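Local coordinates for protein probable 3-hydroxybutyryl-CoA dehydrogenase (Escherichia coli, PDB 3MOG) that catalyses the NAD-dependent oxidation of 3-hydroxyadipyl-CoA to 3-oxoadipyl-CoA in the breakdown of phenylacetate, working as a homotrimer, at residues Leu152-Ser157 against Pro187-Asn192; Ala18-Val23 against Asn145-Met150; Val215-Leu220 against Met228-Leu233. One frame throughout, in Å; residues are numbered along the deposited sequence.

Interaction 1: Leu152-Ser157 against Pro187-Asn192; sequences LVEVVS and PGFIVN
Glu154 reaches from its strand to Ile190 and Val191, and one carboxylate oxygen, OE2, accepts both of their backbone N-H groups. The bond from Ile190 N to Glu154 OE2 is 3.0 Å long and noticeably bent; that from Val191 N to the same OE2 is 3.2 Å and nearly straight, 170° at the hydrogen. Both donors come from the syn side, but from opposite faces of the carboxylate plane, a two-way grip that should restrain its rotation. Glutamate suits the place because its chain, extended beyond CG, spans the gap between strand and loop.

The other oxygen is served by water and by histidine. A water donates to Glu154 OE1 at 2.7 Å and accepts from Asn192 N, while His142 ND1, on the adjoining strand 138-143, is also hydrogen-bonded to OE1. This pairing is consistent with the histidine-glutamate pair of the 3-hydroxyacyl-CoA dehydrogenase family, here held by backbone N-H groups of the segment that leads into helix 191-194.

Apolar and ring contacts flank the glutamate. Val156 CG2 sits over the centre of the Phe189 ring, 4.0 Å from the centroid and 8° off the normal, a CH-pi contact; its other methyl, CG1, lies near CE1, so valine's fork covers the ring. Glu154 OE1 lies at the edge of that ring, 3.6 Å from Phe189 CD2, with carboxylate and ring planes 74° apart. Leu152 CD2 and Val191 CG2 meet tip to tip at 3.7 Å, and Ala418 of helix 412-422 touches both side chains.

Interaction 2: Ala18-Val23 against Asn145-Met150; sequences AGIAEV and NPAPVM
Gly19 and Ala147 bring their backbones together, with CA atoms 5.1 Å apart, and the Ala147 methyl is seated on the helix: its CB is 3.7 Å from Gly19 C. Glycine suits the helix here, since any beta carbon at this position would come to about 3.3 Å from Pro148 CD. Alanine suits the facing loop equally well, a single methyl being about as much as so close an approach admits.

Ile20 starts out pointing away from the loop, yet its CG1 comes within 4.1 Å of Ala147 CB. Val23 sets CG2 anti to its carbonyl carbon, which turns that methyl to the loop backbone, 3.7 Å from Pro148 CA and equally near Ala147 O.

These residues belong to helix 15-26, which follows strand 8-11 in the Rossmann-type NAD-binding domain; the glycine-rich sequence running from the end of the strand into the helix fits the GxGxxG pattern, consistent with NAD binding. The partner is the loop joining strands 138-143 and 152-157. A cis peptide precedes Pro146, and Pro146 O accepts from both Val149 N and Met150 N, curling the loop into a compact turn that presents Ala147 and Pro148.

Glu22 has CG anti to the backbone N (chi1 -179°) and an extended chain, so that its side chain crosses that of Pro148 at about a right angle and the carboxylate meets the ring, OE2 3.4 Å from Pro148 CG. The same OE2 forms a salt bridge with Arg51 of helix 38-57. An alanine in place of Glu22 would probably leave Arg51 without this carboxylate and open a gap beside the Pro148 ring. Lys178, which Val23 also touches, donates from NZ to the carbonyl oxygens of Ala147 and Met150.

Interaction 3: Val215-Leu220 against Met228-Leu233; sequences VIDAAL and MGPLEL
Asp217 of helix 213-223 holds the start of helix 230-237, accepting from Leu231 and Glu232, in a buried contact between consecutive helices of the first of the two C-terminal-type 3-hydroxyacyl-CoA dehydrogenase domains. Gly229 is the N-cap residue of the later helix, and the N-H groups just beyond it have no carbonyl of their own helix to meet. Asp217 supplies the acceptors: Leu231 N donates to OD1 and Glu232 N to OD2, each at 2.9 Å, on the syn side and somewhat out of the carboxylate plane. With CG beside the backbone N (chi1 -74°), the short aspartate aims both oxygens at the helix start, whose partial positive charge would probably favour its ionised form.

The other residues fit this closeness. Asp217 CB lies 3.8 Å from Gly229 CA, leaving no room for a beta carbon on the glycine. Pro230 has no N-H to leave unbonded, and its CD packs 3.8 Å from Leu220 CB. Ile216 CD1 meets Leu231 CD1 at 3.8 Å, adding an apolar flank. Glu232 OE1, 4.4 Å from Asp217 OD2, would oppose that ionisation, but Tyr283 OH is hydrogen-bonded to Asp217 OD2 and Arg289 forms a salt bridge with Glu232 OE2. Around this pair, helix 196-207 lays Tyr198 against Leu220 and Pro230, while helix 390-406 touches Leu220 through Thr393.

Interactions 2, 1 and 3 follow one another along the chain, each closing before the next opens. Interaction 2 stays within the NAD-binding domain, tying the first helix to the loop between strands 138-143 and 152-157; that loop runs on directly into the strand of interaction 1, about 17 Å away. Interaction 1 connects this strand of the eight-stranded sheet to the first C-terminal-type domain, and interaction 3 lies among that domain's helices, about 24 Å from interaction 1 and about 27 Å from interaction 2, all centre to centre. Interaction 1 thus joins the two domains, and its histidine-glutamate pair is consistent with the active-site region of the family lying at this junction.

Interaction 1: Leu152-Ser157 against Pro187-Asn192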
loop_
_atom_site.group_PDB
_atom_site.type_symbol
_atom_site.label_atom_id
_atom_site.label_comp_id
_atom_site.label_asym_id
_atom_site.label_seq_id
_atom_site.Cartn_x
_atom_site.Cartn_y
_atom_site.Cartn_z
ATOM N N LEU C 152 1.800 -23.470 24.907
ATOM C CA LEU C 152 0.874 -23.236 23.804
ATOM C C LEU C 152 1.219 -24.048 22.556
ATOM O O LEU C 152 2.378 -24.161 22.198
ATOM C CB LEU C 152 0.803 -21.736 23.456
ATOM C CG LEU C 152 -0.391 -21.355 22.566
ATOM C CD1 LEU C 152 -1.698 -21.158 23.393
ATOM C CD2 LEU C 152 -0.065 -20.129 21.746
ATOM N N VAL C 153 0.207 -24.613 21.903
ATOM C CA VAL C 153 0.348 -24.988 20.492
ATOM C C VAL C 153 -0.833 -24.476 19.659
ATOM O O VAL C 153 -1.971 -24.506 20.109
ATOM C CB VAL C 153 0.725 -26.508 20.238
ATOM C CG1 VAL C 153 0.398 -27.360 21.388
ATOM C CG2 VAL C 153 0.134 -27.064 18.926
ATOM N N GLU C 154 -0.537 -23.958 18.473
ATOM C CA GLU C 154 -1.558 -23.527 17.539
ATOM C C GLU C 154 -1.834 -24.676 16.577
ATOM O O GLU C 154 -0.923 -25.155 15.892
ATOM C CB GLU C 154 -1.082 -22.277 16.789
ATOM C CG GLU C 154 -0.925 -21.054 17.675
ATOM C CD GLU C 154 -0.427 -19.824 16.920
ATOM O OE1 GLU C 154 0.699 -19.868 16.378
ATOM O OE2 GLU C 154 -1.158 -18.807 16.887
ATOM N N VAL C 155 -3.079 -25.143 16.568
ATOM C CA VAL C 155 -3.502 -26.232 15.697
ATOM C C VAL C 155 -4.120 -25.606 14.453
ATOM O O VAL C 155 -5.193 -25.015 14.506
ATOM C CB VAL C 155 -4.532 -27.162 16.380
ATOM C CG1 VAL C 155 -5.016 -28.233 15.398
ATOM C CG2 VAL C 155 -3.952 -27.812 17.634
ATOM N N VAL C 156 -3.431 -25.708 13.333
ATOM C CA VAL C 156 -3.762 -24.851 12.199
ATOM C C VAL C 156 -4.451 -25.600 11.077
ATOM O O VAL C 156 -3.883 -26.549 10.519
ATOM C CB VAL C 156 -2.509 -24.160 11.648
ATOM C CG1 VAL C 156 -2.902 -23.022 10.737
ATOM C CG2 VAL C 156 -1.662 -23.657 12.774
ATOM N N SER C 157 -5.673 -25.185 10.752
ATOM C CA SER C 157 -6.393 -25.775 9.622
ATOM C C SER C 157 -6.026 -25.094 8.310
ATOM O O SER C 157 -6.093 -23.864 8.175
ATOM C CB SER C 157 -7.902 -25.718 9.816
ATOM O OG SER C 157 -8.317 -26.457 10.955
ATOM N N PRO C 187 -1.975 -15.508 7.567
ATOM C CA PRO C 187 -0.642 -15.000 7.903
ATOM C C PRO C 187 -0.472 -14.650 9.381
ATOM O O PRO C 187 -1.257 -13.859 9.919
ATOM C CB PRO C 187 -0.538 -13.715 7.084
ATOM C CG PRO C 187 -1.480 -13.906 5.949
ATOM C CD PRO C 187 -2.585 -14.748 6.457
ATOM N N GLY C 188 0.550 -15.243 10.002
ATOM C CA GLY C 188 0.932 -14.958 11.387
ATOM C C GLY C 188 0.120 -15.729 12.413
ATOM O O GLY C 188 0.305 -15.538 13.610
ATOM N N PHE C 189 -0.778 -16.590 11.934
ATOM C CA PHE C 189 -1.745 -17.342 12.759
ATOM C C PHE C 189 -2.485 -16.438 13.770
ATOM O O PHE C 189 -3.159 -15.486 13.359
ATOM C CB PHE C 189 -1.098 -18.583 13.396
ATOM C CG PHE C 189 -0.381 -19.498 12.402
ATOM C CD1 PHE C 189 -0.832 -19.638 11.081
ATOM C CD2 PHE C 189 0.720 -20.243 12.811
ATOM C CE1 PHE C 189 -0.181 -20.474 10.186
ATOM C CE2 PHE C 189 1.379 -21.090 11.925
ATOM C CZ PHE C 189 0.931 -21.206 10.610
ATOM N N ILE C 190 -2.378 -16.725 15.067
ATOM C CA ILE C 190 -2.857 -15.790 16.099
ATOM C C ILE C 190 -1.683 -14.994 16.665
ATOM O O ILE C 190 -1.626 -13.767 16.529
ATOM C CB ILE C 190 -3.565 -16.485 17.278
ATOM C CG1 ILE C 190 -4.719 -17.366 16.825
ATOM C CG2 ILE C 190 -4.097 -15.458 18.285
ATOM C CD1 ILE C 190 -5.151 -18.313 17.952
ATOM N N VAL C 191 -0.745 -15.704 17.289
ATOM C CA VAL C 191 0.329 -15.078 18.064
ATOM C C VAL C 191 1.217 -14.120 17.257
ATOM O O VAL C 191 1.382 -12.976 17.644
ATOM C CB VAL C 191 1.214 -16.129 18.807
ATOM C CG1 VAL C 191 2.296 -15.423 19.602
ATOM C CG2 VAL C 191 0.373 -17.003 19.722
ATOM N N ASN C 192 1.772 -14.570 16.142
ATOM C CA ASN C 192 2.650 -13.706 15.330
ATOM C C ASN C 192 1.911 -12.526 14.703
ATOM O O ASN C 192 2.514 -11.513 14.398
ATOM C CB ASN C 192 3.348 -14.503 14.217
ATOM C CG ASN C 192 4.615 -15.197 14.677
ATOM O OD1 ASN C 192 5.186 -14.875 15.714
ATOM N ND2 ASN C 192 5.077 -16.150 13.874
HETATM O O HOH W 1 1.613 -17.595 15.292
#

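Interaction 2: Ala18-Val23 against Asn145-Met150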
loop_
_atom_site.group_PDB
_atom_site.type_symbol
_atom_site.label_atom_id
_atom_site.label_comp_id
_atom_site.label_asym_id
_atom_site.label_seq_id
_atom_site.Cartn_x
_atom_site.Cartn_y
_atom_site.Cartn_z
ATOM N N ALA C 18 13.992 -31.527 18.113
ATOM C CA ALA C 18 14.503 -32.200 19.299
ATOM C C ALA C 18 13.599 -31.966 20.507
ATOM O O ALA C 18 13.338 -32.881 21.283
ATOM C CB ALA C 18 15.923 -31.710 19.594
ATOM N N GLY C 19 13.102 -30.737 20.628
ATOM C CA GLY C 19 12.214 -30.346 21.703
ATOM C C GLY C 19 10.841 -30.960 21.555
ATOM O O GLY C 19 10.211 -31.328 22.549
ATOM N N ILE C 20 10.375 -31.084 20.318
ATOM C CA ILE C 20 9.080 -31.714 20.066
ATOM C C ILE C 20 9.154 -33.220 20.373
ATOM O O ILE C 20 8.247 -33.786 21.025
ATOM C CB ILE C 20 8.540 -31.400 18.643
ATOM C CG1 ILE C 20 8.125 -29.922 18.553
ATOM C CG2 ILE C 20 7.338 -32.296 18.293
ATOM C CD1 ILE C 20 8.177 -29.320 17.103
ATOM N N ALA C 21 10.256 -33.839 19.944
ATOM C CA ALA C 21 10.537 -35.255 20.195
ATOM C C ALA C 21 10.553 -35.569 21.693
ATOM O O ALA C 21 9.974 -36.569 22.128
ATOM C CB ALA C 21 11.879 -35.674 19.521
ATOM N N GLU C 22 11.202 -34.698 22.464
ATOM C CA GLU C 22 11.259 -34.807 23.924
ATOM C C GLU C 22 9.868 -34.819 24.569
ATOM O O GLU C 22 9.602 -35.650 25.438
ATOM C CB GLU C 22 12.103 -33.673 24.508
ATOM C CG GLU C 22 12.250 -33.706 26.036
ATOM C CD GLU C 22 12.993 -32.499 26.577
ATOM O OE1 GLU C 22 12.729 -32.122 27.735
ATOM O OE2 GLU C 22 13.833 -31.919 25.847
ATOM N N VAL C 23 8.983 -33.934 24.105
ATOM C CA VAL C 23 7.607 -33.849 24.606
ATOM C C VAL C 23 6.834 -35.119 24.309
ATOM O O VAL C 23 6.200 -35.690 25.209
ATOM C CB VAL C 23 6.849 -32.637 24.010
ATOM C CG1 VAL C 23 5.363 -32.674 24.372
ATOM C CG2 VAL C 23 7.484 -31.334 24.479
ATOM N N ASN C 145 9.285 -22.167 21.070
ATOM C CA ASN C 145 10.609 -22.341 21.695
ATOM C C ASN C 145 10.682 -21.866 23.158
ATOM O O ASN C 145 10.323 -20.725 23.454
ATOM C CB ASN C 145 11.637 -21.555 20.878
ATOM C CG ASN C 145 13.049 -22.133 20.943
ATOM O OD1 ASN C 145 13.928 -21.678 20.216
ATOM N ND2 ASN C 145 13.267 -23.132 21.779
ATOM N N PRO C 146 11.149 -22.735 24.084
ATOM C CA PRO C 146 11.448 -24.157 23.884
ATOM C C PRO C 146 10.225 -25.034 24.070
ATOM O O PRO C 146 9.492 -24.892 25.056
ATOM C CB PRO C 146 12.532 -24.457 24.936
ATOM C CG PRO C 146 12.810 -23.151 25.638
ATOM C CD PRO C 146 11.620 -22.275 25.399
ATOM N N ALA C 147 10.008 -25.925 23.107
ATOM C CA ALA C 147 8.853 -26.835 23.133
ATOM C C ALA C 147 8.566 -27.572 24.445
ATOM O O ALA C 147 7.385 -27.688 24.799
ATOM C CB ALA C 147 8.872 -27.799 21.969
ATOM N N PRO C 148 9.612 -28.071 25.169
ATOM C CA PRO C 148 9.278 -28.731 26.441
ATOM C C PRO C 148 8.758 -27.798 27.532
ATOM O O PRO C 148 8.059 -28.256 28.433
ATOM C CB PRO C 148 10.604 -29.366 26.881
ATOM C CG PRO C 148 11.420 -29.467 25.656
ATOM C CD PRO C 148 11.036 -28.279 24.827
ATOM N N VAL C 149 9.079 -26.509 27.438
ATOM C CA VAL C 149 8.632 -25.538 28.440
ATOM C C VAL C 149 7.306 -24.843 28.063
ATOM O O VAL C 149 6.366 -24.854 28.859
ATOM C CB VAL C 149 9.746 -24.512 28.794
ATOM C CG1 VAL C 149 9.284 -23.581 29.905
ATOM C CG2 VAL C 149 11.016 -25.238 29.234
ATOM N N MET C 150 7.232 -24.280 26.851
ATOM C CA MET C 150 6.074 -23.486 26.378
ATOM C C MET C 150 4.769 -24.288 26.263
ATOM O O MET C 150 4.734 -25.346 25.632
ATOM C CB MET C 150 6.413 -22.813 25.042
ATOM C CG MET C 150 7.592 -21.807 25.119
ATOM S SD MET C 150 7.376 -20.437 26.303
ATOM C CE MET C 150 6.233 -19.405 25.406
#

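Interaction 3: Val215-Leu220 against Met228-Leu233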
loop_
_atom_site.group_PDB
_atom_site.type_symbol
_atom_site.label_atom_id
_atom_site.label_comp_id
_atom_site.label_asym_id
_atom_site.label_seq_id
_atom_site.Cartn_x
_atom_site.Cartn_y
_atom_site.Cartn_z
ATOM N N VAL C 215 13.169 3.750 28.488
ATOM C CA VAL C 215 11.972 4.362 29.055
ATOM C C VAL C 215 10.709 3.703 28.449
ATOM O O VAL C 215 9.762 3.377 29.178
ATOM C CB VAL C 215 12.011 5.908 28.899
ATOM C CG1 VAL C 215 10.708 6.552 29.338
ATOM C CG2 VAL C 215 13.169 6.491 29.718
ATOM N N ILE C 216 10.725 3.484 27.130
ATOM C CA ILE C 216 9.655 2.757 26.443
ATOM C C ILE C 216 9.491 1.361 27.038
ATOM O O ILE C 216 8.373 0.963 27.375
ATOM C CB ILE C 216 9.934 2.625 24.931
ATOM C CG1 ILE C 216 10.188 4.004 24.310
ATOM C CG2 ILE C 216 8.794 1.866 24.251
ATOM C CD1 ILE C 216 10.603 3.995 22.816
ATOM N N ASP C 217 10.604 0.635 27.197
ATOM C CA ASP C 217 10.571 -0.700 27.816
ATOM C C ASP C 217 10.070 -0.711 29.271
ATOM O O ASP C 217 9.414 -1.666 29.708
ATOM C CB ASP C 217 11.943 -1.374 27.749
ATOM C CG ASP C 217 12.294 -1.873 26.351
ATOM O OD1 ASP C 217 11.424 -1.895 25.454
ATOM O OD2 ASP C 217 13.461 -2.240 26.144
ATOM N N ALA C 218 10.365 0.356 30.008
ATOM C CA ALA C 218 9.989 0.426 31.422
ATOM C C ALA C 218 8.503 0.700 31.587
ATOM O O ALA C 218 7.868 0.147 32.474
ATOM C CB ALA C 218 10.815 1.483 32.149
ATOM N N ALA C 219 7.963 1.562 30.731
ATOM C CA ALA C 219 6.537 1.847 30.722
ATOM C C ALA C 219 5.750 0.583 30.415
ATOM O O ALA C 219 4.782 0.271 31.098
ATOM C CB ALA C 219 6.211 2.935 29.706
ATOM N N LEU C 220 6.188 -0.157 29.402
ATOM C CA LEU C 220 5.445 -1.327 28.950
ATOM C C LEU C 220 5.553 -2.508 29.928
ATOM O O LEU C 220 4.567 -3.199 30.164
ATOM C CB LEU C 220 5.838 -1.707 27.515
ATOM C CG LEU C 220 5.103 -1.036 26.329
ATOM C CD1 LEU C 220 3.615 -1.390 26.306
ATOM C CD2 LEU C 220 5.259 0.481 26.260
ATOM N N MET C 228 8.470 -8.426 29.480
ATOM C CA MET C 228 9.630 -7.734 28.924
ATOM C C MET C 228 9.196 -6.614 27.977
ATOM O O MET C 228 8.230 -6.763 27.233
ATOM C CB MET C 228 10.545 -8.724 28.205
ATOM C CG MET C 228 11.805 -8.092 27.605
ATOM S SD MET C 228 13.206 -9.213 27.592
ATOM C CE MET C 228 13.387 -9.474 29.368
ATOM N N GLY C 229 9.901 -5.489 28.032
ATOM C CA GLY C 229 9.674 -4.373 27.124
ATOM C C GLY C 229 9.917 -4.781 25.683
ATOM O O GLY C 229 10.754 -5.648 25.418
ATOM N N PRO C 230 9.182 -4.165 24.743
ATOM C CA PRO C 230 9.241 -4.622 23.347
ATOM C C PRO C 230 10.638 -4.518 22.714
ATOM O O PRO C 230 11.017 -5.389 21.952
ATOM C CB PRO C 230 8.264 -3.686 22.636
ATOM C CG PRO C 230 8.246 -2.449 23.455
ATOM C CD PRO C 230 8.346 -2.959 24.886
ATOM N N LEU C 231 11.412 -3.493 23.059
ATOM C CA LEU C 231 12.692 -3.268 22.366
ATOM C C LEU C 231 13.770 -4.229 22.873
ATOM O O LEU C 231 14.443 -4.892 22.089
ATOM C CB LEU C 231 13.105 -1.798 22.449
ATOM C CG LEU C 231 12.094 -0.821 21.819
ATOM C CD1 LEU C 231 12.284 0.582 22.342
ATOM C CD2 LEU C 231 12.186 -0.820 20.298
ATOM N N GLU C 232 13.877 -4.360 24.191
ATOM C CA GLU C 232 14.710 -5.402 24.786
ATOM C C GLU C 232 14.350 -6.817 24.285
ATOM O O GLU C 232 15.245 -7.603 23.974
ATOM C CB GLU C 232 14.641 -5.339 26.307
ATOM C CG GLU C 232 15.604 -6.293 26.988
ATOM C CD GLU C 232 15.623 -6.158 28.495
ATOM O OE1 GLU C 232 15.082 -5.156 29.020
ATOM O OE2 GLU C 232 16.188 -7.063 29.148
ATOM N N LEU C 233 13.055 -7.129 24.205
ATOM C CA LEU C 233 12.591 -8.411 23.657
ATOM C C LEU C 233 13.006 -8.604 22.196
ATOM O O LEU C 233 13.377 -9.705 21.812
ATOM C CB LEU C 233 11.071 -8.575 23.809
ATOM C CG LEU C 233 10.423 -9.927 23.476
ATOM C CD1 LEU C 233 10.836 -10.994 24.470
ATOM C CD2 LEU C 233 8.910 -9.816 23.434
#